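Local coordinates for protein transcription regulator (Lactobacillus plantarum WCFS1, PDB 3CLK) that probably regulates transcription by binding DNA, working as a dimer whose modelled part has the two-lobed fold of periplasmic binding protein-like effector domains, at residues V10-V15 against V66-L72; Q25-I30 against F240-V245; Q54-L58 against I74-N80; L58-I62 against L83-V89. Residue numbers count along the deposited sequence, not the author numbering.

Contact 1 of 4, residues V10-V15 against V66-L72; sequences VIAAVV and VMGILLL
Two neighbouring strands, 11-15 and 68-72, run parallel in the parallel sheet of the lobe that holds the N-terminal part of the chain, with axes 4.6 Å apart at closest approach and a crossing angle of -21°. Both are extended, with phi from about -80° to -130° over most of their length. At the start of the segment, Val10 O accepts from the amide N of Met67, a selenomethionine, at 2.9 Å. Ile11 (m, t) lays CG1 against Met67 CG at 4.0 Å and CG2 against Leu70 CD1 at 4.1 Å. Ala12 faces Ile69 but bonds to the residues flanking it, as parallel strands do: Ala12 N to Gly68 O at 3.0 Å, and Leu70 N to Ala12 O at 2.9 Å. Ala13 pairs with Leu70, CA to CA 4.7 Å. Val14 repeats the pattern opposite Leu71, with Val14 N to Leu70 O at 2.8 Å and Leu72 N to Val14 O at 2.9 Å; its t rotamer brings CG2 to 3.8 Å from Ile69 CG2. Val15 (m) sets CG1 3.6 Å from Leu72 CD1. This is the parallel core of an alpha/beta lobe. Strand 41-44 flanks strand 11-15 on its other edge, helices 22-34 and 240-256 cover the face of Ile11, Ala13 and Leu70, and helix 78-86 packs on Ile69 and Leu71.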
loop_
_atom_site.group_PDB
_atom_site.type_symbol
_atom_site.label_atom_id
_atom_site.label_comp_id
_atom_site.label_asym_id
_atom_site.label_seq_id
_atom_site.Cartn_x
_atom_site.Cartn_y
_atom_site.Cartn_z
ATOM N N VAL B 10 13.177 1.311 22.348
ATOM C CA VAL B 10 13.099 1.286 20.859
ATOM C C VAL B 10 12.705 -0.096 20.352
ATOM O O VAL B 10 13.383 -1.090 20.621
ATOM C CB VAL B 10 14.452 1.661 20.220
ATOM C CG1 VAL B 10 14.306 1.746 18.707
ATOM C CG2 VAL B 10 14.946 2.981 20.784
ATOM N N ILE B 11 11.599 -0.162 19.622
ATOM C CA ILE B 11 11.136 -1.425 19.072
ATOM C C ILE B 11 11.459 -1.459 17.585
ATOM O O ILE B 11 11.349 -0.448 16.894
ATOM C CB ILE B 11 9.612 -1.604 19.262
ATOM C CG1 ILE B 11 9.288 -1.744 20.752
ATOM C CG2 ILE B 11 9.130 -2.830 18.497
ATOM C CD1 ILE B 11 7.804 -1.824 21.066
ATOM N N ALA B 12 11.868 -2.624 17.099
ATOM C CA ALA B 12 12.198 -2.783 15.692
ATOM C C ALA B 12 11.194 -3.721 15.045
ATOM O O ALA B 12 10.944 -4.818 15.547
ATOM C CB ALA B 12 13.615 -3.345 15.542
ATOM N N ALA B 13 10.609 -3.275 13.938
ATOM C CA ALA B 13 9.640 -4.075 13.212
ATOM C C ALA B 13 10.271 -4.535 11.908
ATOM O O ALA B 13 10.782 -3.723 11.138
ATOM C CB ALA B 13 8.383 -3.261 12.928
ATOM N N VAL B 14 10.242 -5.844 11.680
ATOM C CA VAL B 14 10.804 -6.430 10.473
ATOM C C VAL B 14 9.695 -6.679 9.453
ATOM O O VAL B 14 8.713 -7.370 9.737
ATOM C CB VAL B 14 11.501 -7.768 10.778
ATOM C CG1 VAL B 14 12.160 -8.306 9.516
ATOM C CG2 VAL B 14 12.534 -7.578 11.880
ATOM N N VAL B 15 9.854 -6.098 8.270
ATOM C CA VAL B 15 8.877 -6.259 7.201
ATOM C C VAL B 15 9.576 -6.780 5.947
ATOM O O VAL B 15 10.745 -6.469 5.705
ATOM C CB VAL B 15 8.187 -4.918 6.872
ATOM C CG1 VAL B 15 7.303 -4.489 8.030
ATOM C CG2 VAL B 15 9.232 -3.852 6.595
ATOM N N VAL B 66 17.990 -2.718 20.861
ATOM C CA VAL B 66 16.540 -2.661 20.697
ATOM C C VAL B 66 15.931 -3.475 21.829
ATOM O O VAL B 66 16.505 -4.477 22.252
ATOM C CB VAL B 66 16.079 -3.252 19.344
ATOM C CG1 VAL B 66 16.627 -2.420 18.201
ATOM C CG2 VAL B 66 16.524 -4.701 19.224
HETATM N N MSE B 67 14.774 -3.048 22.322
HETATM C CA MSE B 67 14.125 -3.740 23.429
HETATM C C MSE B 67 13.238 -4.896 22.985
HETATM O O MSE B 67 12.881 -5.760 23.789
HETATM C CB MSE B 67 13.306 -2.742 24.249
HETATM C CG MSE B 67 12.092 -2.182 23.532
HETATM SE SE MSE B 67 11.293 -0.731 24.520
HETATM C CE MSE B 67 10.881 -1.694 26.142
ATOM N N GLY B 68 12.885 -4.916 21.705
ATOM C CA GLY B 68 12.040 -5.981 21.202
ATOM C C GLY B 68 11.934 -5.973 19.694
ATOM O O GLY B 68 12.123 -4.934 19.054
ATOM N N ILE B 69 11.631 -7.133 19.125
ATOM C CA ILE B 69 11.497 -7.262 17.678
ATOM C C ILE B 69 10.162 -7.881 17.288
ATOM O O ILE B 69 9.770 -8.918 17.820
ATOM C CB ILE B 69 12.624 -8.139 17.088
ATOM C CG1 ILE B 69 13.987 -7.523 17.421
ATOM C CG2 ILE B 69 12.465 -8.250 15.573
ATOM C CD1 ILE B 69 15.158 -8.329 16.905
ATOM N N LEU B 70 9.464 -7.226 16.365
ATOM C CA LEU B 70 8.185 -7.717 15.870
ATOM C C LEU B 70 8.385 -8.079 14.399
ATOM O O LEU B 70 8.874 -7.260 13.615
ATOM C CB LEU B 70 7.117 -6.628 16.005
ATOM C CG LEU B 70 6.843 -6.149 17.436
ATOM C CD1 LEU B 70 5.854 -4.984 17.413
ATOM C CD2 LEU B 70 6.290 -7.304 18.253
ATOM N N LEU B 71 8.027 -9.301 14.025
ATOM C CA LEU B 71 8.201 -9.724 12.639
ATOM C C LEU B 71 6.854 -9.835 11.938
ATOM O O LEU B 71 6.063 -10.733 12.221
ATOM C CB LEU B 71 8.962 -11.056 12.572
ATOM C CG LEU B 71 10.364 -11.007 13.200
ATOM C CD1 LEU B 71 10.265 -11.335 14.686
ATOM C CD2 LEU B 71 11.283 -11.987 12.504
ATOM N N LEU B 72 6.611 -8.897 11.029
ATOM C CA LEU B 72 5.370 -8.834 10.276
ATOM C C LEU B 72 5.318 -9.822 9.128
ATOM O O LEU B 72 5.802 -9.547 8.027
ATOM C CB LEU B 72 5.152 -7.419 9.732
ATOM C CG LEU B 72 5.160 -6.266 10.742
ATOM C CD1 LEU B 72 4.480 -5.044 10.125
ATOM C CD2 LEU B 72 4.430 -6.678 12.002
#

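Contact 2 of 4, residues Q25-I30 against F240-V245; sequences QILDGI and FFQMGV
Close helix packing through a pair of glycines brings 25-30, in helix 22-34, against 240-245, the first turns of helix 240-256. Both are regular alpha-helix; their axes approach to 6.5 Å and cross at -41°. The chain passes through the second lobe before helix 240-256 returns to this one, in keeping with the repeated crossings of the periplasmic binding protein-like fold. Backbone meets backbone directly: Gly29 CA lies 4.4 Å from Phe241 CA, and Ile30 CA 4.4 Å from Gly244 CA. A CB on Gly29 would come 2.1 Å from Phe241 O, and one on Gly244 2.2 Å from Ile26 O, so the spacing depends on both glycines. A CA-H...O contact runs from Phe241 CA to Gln25 O, 3.5 Å. Ile26 CG1 (m, t) makes apolar contact with Phe240 CB at 3.6 Å; Ile30 CG1 packs on backbone, 3.5 Å from Gly244 O. Phe241, in the t rotamer, folds its ring over Gly29: a CH-pi contact with Gly29 CA 3.6 Å from the centroid and 15° off the ring normal.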
loop_
_atom_site.group_PDB
_atom_site.type_symbol
_atom_site.label_atom_id
_atom_site.label_comp_id
_atom_site.label_asym_id
_atom_site.label_seq_id
_atom_site.Cartn_x
_atom_site.Cartn_y
_atom_site.Cartn_z
ATOM N N GLN B 25 -1.097 -1.161 8.196
ATOM C CA GLN B 25 -2.157 -1.296 9.186
ATOM C C GLN B 25 -1.595 -1.847 10.491
ATOM O O GLN B 25 -1.988 -1.419 11.571
ATOM C CB GLN B 25 -3.262 -2.219 8.662
ATOM C CG GLN B 25 -4.050 -1.619 7.506
ATOM C CD GLN B 25 -4.564 -0.225 7.827
ATOM O OE1 GLN B 25 -5.344 -0.038 8.762
ATOM N NE2 GLN B 25 -4.121 0.764 7.054
ATOM N N ILE B 26 -0.673 -2.798 10.390
ATOM C CA ILE B 26 -0.063 -3.360 11.586
ATOM C C ILE B 26 0.864 -2.308 12.192
ATOM O O ILE B 26 0.868 -2.097 13.405
ATOM C CB ILE B 26 0.768 -4.622 11.274
ATOM C CG1 ILE B 26 -0.102 -5.661 10.566
ATOM C CG2 ILE B 26 1.331 -5.198 12.571
ATOM C CD1 ILE B 26 0.633 -6.932 10.205
ATOM N N LEU B 27 1.636 -1.643 11.338
ATOM C CA LEU B 27 2.575 -0.616 11.785
ATOM C C LEU B 27 1.875 0.543 12.491
ATOM O O LEU B 27 2.410 1.099 13.448
ATOM C CB LEU B 27 3.393 -0.085 10.598
ATOM C CG LEU B 27 4.407 -1.046 9.958
ATOM C CD1 LEU B 27 4.994 -0.417 8.703
ATOM C CD2 LEU B 27 5.507 -1.381 10.950
ATOM N N ASP B 28 0.686 0.913 12.026
ATOM C CA ASP B 28 -0.042 2.000 12.671
ATOM C C ASP B 28 -0.385 1.580 14.093
ATOM O O ASP B 28 -0.269 2.374 15.025
ATOM C CB ASP B 28 -1.327 2.344 11.913
ATOM C CG ASP B 28 -1.060 3.015 10.579
ATOM O OD1 ASP B 28 -0.085 3.790 10.477
ATOM O OD2 ASP B 28 -1.838 2.780 9.633
ATOM N N GLY B 29 -0.799 0.325 14.251
ATOM C CA GLY B 29 -1.146 -0.180 15.565
ATOM C C GLY B 29 0.068 -0.227 16.475
ATOM O O GLY B 29 -0.022 0.093 17.661
ATOM N N ILE B 30 1.205 -0.630 15.916
ATOM C CA ILE B 30 2.453 -0.709 16.668
ATOM C C ILE B 30 2.883 0.698 17.058
ATOM O O ILE B 30 3.233 0.963 18.211
ATOM C CB ILE B 30 3.581 -1.349 15.821
ATOM C CG1 ILE B 30 3.280 -2.826 15.575
ATOM C CG2 ILE B 30 4.924 -1.195 16.525
ATOM C CD1 ILE B 30 4.272 -3.498 14.650
ATOM N N PHE B 240 -5.584 -6.189 11.644
ATOM C CA PHE B 240 -4.144 -5.942 11.616
ATOM C C PHE B 240 -3.722 -4.935 12.682
ATOM O O PHE B 240 -2.692 -5.101 13.341
ATOM C CB PHE B 240 -3.722 -5.411 10.240
ATOM C CG PHE B 240 -4.013 -6.356 9.100
ATOM C CD1 PHE B 240 -3.401 -7.604 9.036
ATOM C CD2 PHE B 240 -4.885 -5.985 8.077
ATOM C CE1 PHE B 240 -3.650 -8.477 7.960
ATOM C CE2 PHE B 240 -5.139 -6.847 7.002
ATOM C CZ PHE B 240 -4.523 -8.089 6.942
ATOM N N PHE B 241 -4.515 -3.882 12.839
ATOM C CA PHE B 241 -4.209 -2.848 13.815
ATOM C C PHE B 241 -4.012 -3.485 15.188
ATOM O O PHE B 241 -2.998 -3.257 15.852
ATOM C CB PHE B 241 -5.348 -1.832 13.888
ATOM C CG PHE B 241 -5.003 -0.592 14.667
ATOM C CD1 PHE B 241 -4.374 0.481 14.044
ATOM C CD2 PHE B 241 -5.299 -0.501 16.025
ATOM C CE1 PHE B 241 -4.048 1.635 14.763
ATOM C CE2 PHE B 241 -4.976 0.647 16.752
ATOM C CZ PHE B 241 -4.349 1.717 16.116
ATOM N N GLN B 242 -4.985 -4.288 15.600
ATOM C CA GLN B 242 -4.929 -4.949 16.888
ATOM C C GLN B 242 -3.711 -5.861 17.004
ATOM O O GLN B 242 -3.134 -5.990 18.082
ATOM C CB GLN B 242 -6.206 -5.753 17.127
ATOM C CG GLN B 242 -6.287 -6.365 18.522
ATOM C CD GLN B 242 -6.090 -5.329 19.619
ATOM O OE1 GLN B 242 -6.732 -4.273 19.617
ATOM N NE2 GLN B 242 -5.204 -5.626 20.565
HETATM N N MSE B 243 -3.325 -6.498 15.906
HETATM C CA MSE B 243 -2.156 -7.361 15.935
HETATM C C MSE B 243 -0.968 -6.524 16.370
HETATM O O MSE B 243 -0.158 -6.953 17.192
HETATM C CB MSE B 243 -1.874 -7.942 14.553
HETATM C CG MSE B 243 -2.926 -8.902 14.072
HETATM SE SE MSE B 243 -2.389 -9.716 12.416
HETATM C CE MSE B 243 -4.130 -10.328 11.813
ATOM N N GLY B 244 -0.883 -5.324 15.810
ATOM C CA GLY B 244 0.202 -4.419 16.124
ATOM C C GLY B 244 0.155 -3.921 17.552
ATOM O O GLY B 244 1.195 -3.769 18.204
ATOM N N VAL B 245 -1.053 -3.646 18.037
ATOM C CA VAL B 245 -1.227 -3.181 19.409
ATOM C C VAL B 245 -0.766 -4.269 20.379
ATOM O O VAL B 245 0.083 -4.034 21.234
ATOM C CB VAL B 245 -2.706 -2.848 19.703
ATOM C CG1 VAL B 245 -2.898 -2.556 21.193
ATOM C CG2 VAL B 245 -3.129 -1.653 18.873
#

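Contact 3 of 4, residues Q54-L58 against I74-N80; sequences QKHAL and IALTDDN
Residues 54-58 form a turn near the start of helix 53-63, while 74-77 are extended loop, with psi between about 90° and 170°, before helix 78-86 opens at Asp78. The backbones come closest at Lys55 and Asn80, CA to CA 5.8 Å. Thr77 is the N-cap of the second helix, its p rotamer placing OG1 to accept from Asn80 N at 3.1 Å and to donate to Asn80 OD1 at 2.9 Å. That same Asn80 OD1 takes a weak hydrogen bond from Gln54 NE2, 3.1 Å, so Gln54 of the first helix adds a weak link to the capping group of the second. The two helices are the connections of consecutive beta-alpha-beta units, lying on either side of strand 68-72 in sequence. Gln54 (t, t) stretches across the loop, with NE2 3.1 Å from Leu76 CA and CD 3.4 Å from Leu76 CD2. Asn80 (m) turns ND2 onto the backbone of Lys55, reaching its CA at 3.0 Å. One turn on, Leu58 (m, m) points toward the loop and meets Leu76 (m, t), CD2 to CD2, at 3.9 Å.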
loop_
_atom_site.group_PDB
_atom_site.type_symbol
_atom_site.label_atom_id
_atom_site.label_comp_id
_atom_site.label_asym_id
_atom_site.label_seq_id
_atom_site.Cartn_x
_atom_site.Cartn_y
_atom_site.Cartn_z
ATOM N N GLN B 54 17.754 -11.244 4.542
ATOM C CA GLN B 54 17.108 -11.584 5.798
ATOM C C GLN B 54 18.081 -11.563 6.971
ATOM O O GLN B 54 17.925 -10.780 7.909
ATOM C CB GLN B 54 16.479 -12.966 5.660
ATOM C CG GLN B 54 15.725 -13.453 6.862
ATOM C CD GLN B 54 14.829 -14.618 6.516
ATOM O OE1 GLN B 54 13.871 -14.467 5.757
ATOM N NE2 GLN B 54 15.137 -15.789 7.057
ATOM N N LYS B 55 19.083 -12.433 6.912
ATOM C CA LYS B 55 20.089 -12.526 7.961
ATOM C C LYS B 55 20.596 -11.140 8.354
ATOM O O LYS B 55 20.761 -10.842 9.536
ATOM C CB LYS B 55 21.244 -13.406 7.475
ATOM C CG LYS B 55 22.301 -13.750 8.512
ATOM C CD LYS B 55 23.344 -12.660 8.636
ATOM C CE LYS B 55 24.670 -13.250 9.081
ATOM N NZ LYS B 55 25.149 -14.270 8.104
ATOM N N HIS B 56 20.830 -10.291 7.358
ATOM C CA HIS B 56 21.315 -8.937 7.602
ATOM C C HIS B 56 20.249 -8.033 8.206
ATOM O O HIS B 56 20.562 -7.051 8.881
ATOM C CB HIS B 56 21.840 -8.330 6.303
ATOM C CG HIS B 56 23.129 -8.932 5.846
ATOM N ND1 HIS B 56 24.314 -8.748 6.526
ATOM C CD2 HIS B 56 23.414 -9.752 4.807
ATOM C CE1 HIS B 56 25.274 -9.430 5.928
ATOM N NE2 HIS B 56 24.755 -10.048 4.882
ATOM N N ALA B 57 18.989 -8.362 7.958
ATOM C CA ALA B 57 17.899 -7.575 8.509
ATOM C C ALA B 57 17.897 -7.812 10.016
ATOM O O ALA B 57 17.813 -6.867 10.801
ATOM C CB ALA B 57 16.572 -8.006 7.894
ATOM N N LEU B 58 18.002 -9.080 10.412
ATOM C CA LEU B 58 18.021 -9.433 11.828
ATOM C C LEU B 58 19.187 -8.752 12.528
ATOM O O LEU B 58 19.013 -8.124 13.570
ATOM C CB LEU B 58 18.141 -10.949 12.021
ATOM C CG LEU B 58 16.944 -11.854 11.720
ATOM C CD1 LEU B 58 15.719 -11.358 12.483
ATOM C CD2 LEU B 58 16.673 -11.878 10.233
ATOM N N ILE B 74 6.929 -12.647 8.372
ATOM C CA ILE B 74 8.215 -12.972 7.757
ATOM C C ILE B 74 8.517 -14.447 8.005
ATOM O O ILE B 74 8.475 -14.916 9.144
ATOM C CB ILE B 74 9.378 -12.117 8.342
ATOM C CG1 ILE B 74 9.605 -10.868 7.487
ATOM C CG2 ILE B 74 10.669 -12.936 8.387
ATOM C CD1 ILE B 74 8.522 -9.839 7.595
ATOM N N ALA B 75 8.819 -15.172 6.933
ATOM C CA ALA B 75 9.141 -16.590 7.039
ATOM C C ALA B 75 10.656 -16.756 7.123
ATOM O O ALA B 75 11.341 -16.863 6.105
ATOM C CB ALA B 75 8.596 -17.343 5.827
ATOM N N LEU B 76 11.179 -16.771 8.344
ATOM C CA LEU B 76 12.618 -16.918 8.550
ATOM C C LEU B 76 13.109 -18.327 8.241
ATOM O O LEU B 76 12.393 -19.301 8.434
ATOM C CB LEU B 76 12.983 -16.580 9.997
ATOM C CG LEU B 76 12.759 -15.152 10.491
ATOM C CD1 LEU B 76 13.085 -15.081 11.978
ATOM C CD2 LEU B 76 13.628 -14.188 9.703
ATOM N N THR B 77 14.338 -18.428 7.756
ATOM C CA THR B 77 14.919 -19.730 7.467
ATOM C C THR B 77 15.231 -20.398 8.809
ATOM O O THR B 77 15.187 -19.750 9.857
ATOM C CB THR B 77 16.216 -19.589 6.666
ATOM O OG1 THR B 77 17.147 -18.783 7.401
ATOM C CG2 THR B 77 15.936 -18.934 5.318
ATOM N N ASP B 78 15.540 -21.688 8.779
ATOM C CA ASP B 78 15.845 -22.415 10.005
ATOM C C ASP B 78 17.005 -21.783 10.773
ATOM O O ASP B 78 16.957 -21.670 12.001
ATOM C CB ASP B 78 16.176 -23.874 9.690
ATOM C CG ASP B 78 15.075 -24.560 8.912
ATOM O OD1 ASP B 78 14.922 -24.262 7.708
ATOM O OD2 ASP B 78 14.356 -25.390 9.505
ATOM N N ASP B 79 18.044 -21.370 10.052
ATOM C CA ASP B 79 19.210 -20.759 10.681
ATOM C C ASP B 79 18.983 -19.312 11.108
ATOM O O ASP B 79 19.498 -18.882 12.140
ATOM C CB ASP B 79 20.426 -20.844 9.751
ATOM C CG ASP B 79 20.829 -22.278 9.454
ATOM O OD1 ASP B 79 20.798 -23.107 10.387
ATOM O OD2 ASP B 79 21.186 -22.574 8.295
ATOM N N ASN B 80 18.225 -18.553 10.321
ATOM C CA ASN B 80 17.954 -17.167 10.680
ATOM C C ASN B 80 17.071 -17.112 11.924
ATOM O O ASN B 80 17.121 -16.148 12.685
ATOM C CB ASN B 80 17.287 -16.430 9.518
ATOM C CG ASN B 80 18.295 -15.856 8.538
ATOM O OD1 ASN B 80 18.168 -16.018 7.322
ATOM N ND2 ASN B 80 19.301 -15.169 9.068
#

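Contact 4 of 4, residues L58-I62 against L83-V89; sequences LLTAI and LLQSSDV
Ile62 makes the most contacts in this apolar interface between helix 53-63 and the later part of helix 78-86 with the residues after it. In the m, t rotamer it extends CD1 to 3.4 Å from Ser87 CB, 4.2 Å from Leu83 CD1 and 4.4 Å from Leu84 CD1, while its CG2 lies 4.4 Å from Val89 CG2. One turn earlier, Leu58 (m, m) sets CB 3.8 Å from Leu83 CD1 and CD1 4.2 Å from Leu84 CB. Leu83 has chi1 t with chi2 at -83°, which brings its CD1 within reach of both residues of the first helix. Both helices are beta-alpha-beta crossovers on the same face of the parallel sheet, and Ile62, Leu84 and Val89 rest on Ile69 of strand 68-72. The backbones stand apart, with CA atoms 6.8 Å apart for Leu58 and Leu84 and 7.3 Å for Ile62 and Ser87. Leu84 (t, p) points sideways to the other helix. Ser87 (p) turns OG back to bond Leu84 O at 2.8 Å; its CB is the atom that Ile62 CD1 meets. Asp88 is the first residue to leave helical phi/psi, with phi 61°, and Val89 (t), extended, leads toward strand 91-94.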
loop_
_atom_site.group_PDB
_atom_site.type_symbol
_atom_site.label_atom_id
_atom_site.label_comp_id
_atom_site.label_asym_id
_atom_site.label_seq_id
_atom_site.Cartn_x
_atom_site.Cartn_y
_atom_site.Cartn_z
ATOM N N LEU B 58 18.002 -9.080 10.412
ATOM C CA LEU B 58 18.021 -9.433 11.828
ATOM C C LEU B 58 19.187 -8.752 12.528
ATOM O O LEU B 58 19.013 -8.124 13.570
ATOM C CB LEU B 58 18.141 -10.949 12.021
ATOM C CG LEU B 58 16.944 -11.854 11.720
ATOM C CD1 LEU B 58 15.719 -11.358 12.483
ATOM C CD2 LEU B 58 16.673 -11.878 10.233
ATOM N N LEU B 59 20.381 -8.874 11.955
ATOM C CA LEU B 59 21.549 -8.255 12.565
ATOM C C LEU B 59 21.411 -6.745 12.618
ATOM O O LEU B 59 21.821 -6.120 13.589
ATOM C CB LEU B 59 22.834 -8.637 11.816
ATOM C CG LEU B 59 23.365 -10.057 12.053
ATOM C CD1 LEU B 59 24.758 -10.180 11.439
ATOM C CD2 LEU B 59 23.431 -10.358 13.547
ATOM N N THR B 60 20.827 -6.152 11.583
ATOM C CA THR B 60 20.654 -4.706 11.569
ATOM C C THR B 60 19.814 -4.262 12.761
ATOM O O THR B 60 20.005 -3.169 13.288
ATOM C CB THR B 60 19.960 -4.222 10.279
ATOM O OG1 THR B 60 20.764 -4.557 9.142
ATOM C CG2 THR B 60 19.758 -2.710 10.325
ATOM N N ALA B 61 18.887 -5.118 13.184
ATOM C CA ALA B 61 18.013 -4.804 14.314
ATOM C C ALA B 61 18.677 -5.109 15.655
ATOM O O ALA B 61 18.538 -4.352 16.619
ATOM C CB ALA B 61 16.707 -5.583 14.193
ATOM N N ILE B 62 19.397 -6.223 15.706
ATOM C CA ILE B 62 20.077 -6.650 16.923
ATOM C C ILE B 62 21.383 -5.892 17.153
ATOM O O ILE B 62 21.685 -5.499 18.278
ATOM C CB ILE B 62 20.380 -8.157 16.869
ATOM C CG1 ILE B 62 19.078 -8.931 16.652
ATOM C CG2 ILE B 62 21.064 -8.600 18.155
ATOM C CD1 ILE B 62 19.273 -10.411 16.418
ATOM N N LEU B 83 19.102 -17.857 14.894
ATOM C CA LEU B 83 19.891 -16.649 15.055
ATOM C C LEU B 83 19.141 -15.644 15.936
ATOM O O LEU B 83 19.685 -15.141 16.917
ATOM C CB LEU B 83 20.193 -16.046 13.683
ATOM C CG LEU B 83 21.034 -14.771 13.605
ATOM C CD1 LEU B 83 20.163 -13.552 13.843
ATOM C CD2 LEU B 83 22.175 -14.849 14.615
ATOM N N LEU B 84 17.894 -15.358 15.582
ATOM C CA LEU B 84 17.083 -14.423 16.354
ATOM C C LEU B 84 16.833 -14.976 17.752
ATOM O O LEU B 84 16.803 -14.231 18.726
ATOM C CB LEU B 84 15.738 -14.176 15.656
ATOM C CG LEU B 84 14.672 -13.377 16.417
ATOM C CD1 LEU B 84 15.190 -11.990 16.767
ATOM C CD2 LEU B 84 13.414 -13.279 15.564
ATOM N N GLN B 85 16.657 -16.287 17.847
ATOM C CA GLN B 85 16.401 -16.915 19.133
ATOM C C GLN B 85 17.618 -16.911 20.053
ATOM O O GLN B 85 17.476 -16.977 21.272
ATOM C CB GLN B 85 15.900 -18.346 18.931
ATOM C CG GLN B 85 14.526 -18.428 18.277
ATOM C CD GLN B 85 13.846 -19.764 18.507
ATOM O OE1 GLN B 85 12.748 -20.015 18.004
ATOM N NE2 GLN B 85 14.492 -20.628 19.278
ATOM N N SER B 86 18.811 -16.819 19.472
ATOM C CA SER B 86 20.041 -16.813 20.259
ATOM C C SER B 86 20.442 -15.422 20.731
ATOM O O SER B 86 21.236 -15.284 21.664
ATOM C CB SER B 86 21.192 -17.411 19.449
ATOM O OG SER B 86 20.983 -18.790 19.225
ATOM N N SER B 87 19.898 -14.391 20.093
ATOM C CA SER B 87 20.233 -13.020 20.467
ATOM C C SER B 87 19.634 -12.604 21.812
ATOM O O SER B 87 19.988 -11.559 22.354
ATOM C CB SER B 87 19.766 -12.046 19.385
ATOM O OG SER B 87 18.350 -12.001 19.320
ATOM N N ASP B 88 18.737 -13.420 22.351
ATOM C CA ASP B 88 18.092 -13.107 23.623
ATOM C C ASP B 88 17.298 -11.812 23.585
ATOM O O ASP B 88 17.185 -11.115 24.593
ATOM C CB ASP B 88 19.115 -13.021 24.758
ATOM C CG ASP B 88 19.422 -14.373 25.364
ATOM O OD1 ASP B 88 18.478 -15.183 25.526
ATOM O OD2 ASP B 88 20.600 -14.616 25.693
ATOM N N VAL B 89 16.763 -11.481 22.418
ATOM C CA VAL B 89 15.959 -10.280 22.261
ATOM C C VAL B 89 14.493 -10.704 22.198
ATOM O O VAL B 89 14.130 -11.572 21.408
ATOM C CB VAL B 89 16.303 -9.528 20.956
ATOM C CG1 VAL B 89 15.393 -8.320 20.799
ATOM C CG2 VAL B 89 17.766 -9.087 20.970
#

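In the fold
All four contacts belong to one lobe, built round the strand pair of contact 1. Contact 2 lies on one face of that pair, 12 Å away between centres, with Leu72 CD2 3.5 Å from Ile26 CG2. Contacts 3 and 4 lie on the other face and share Leu58. Their centres are 9 Å apart, and Leu76 CD1 touches Leu84 CD2 at 4.0 Å; Leu71 CD2 reaches Leu76 CD1 at 3.6 Å and Ile69 CD1 reaches Leu84 CD1 at 3.7 Å. Contact 2 never touches contacts 3 or 4, both 22 Å from it between centres. At contact 2, Asp28 also packs on Tyr45 of the second subunit.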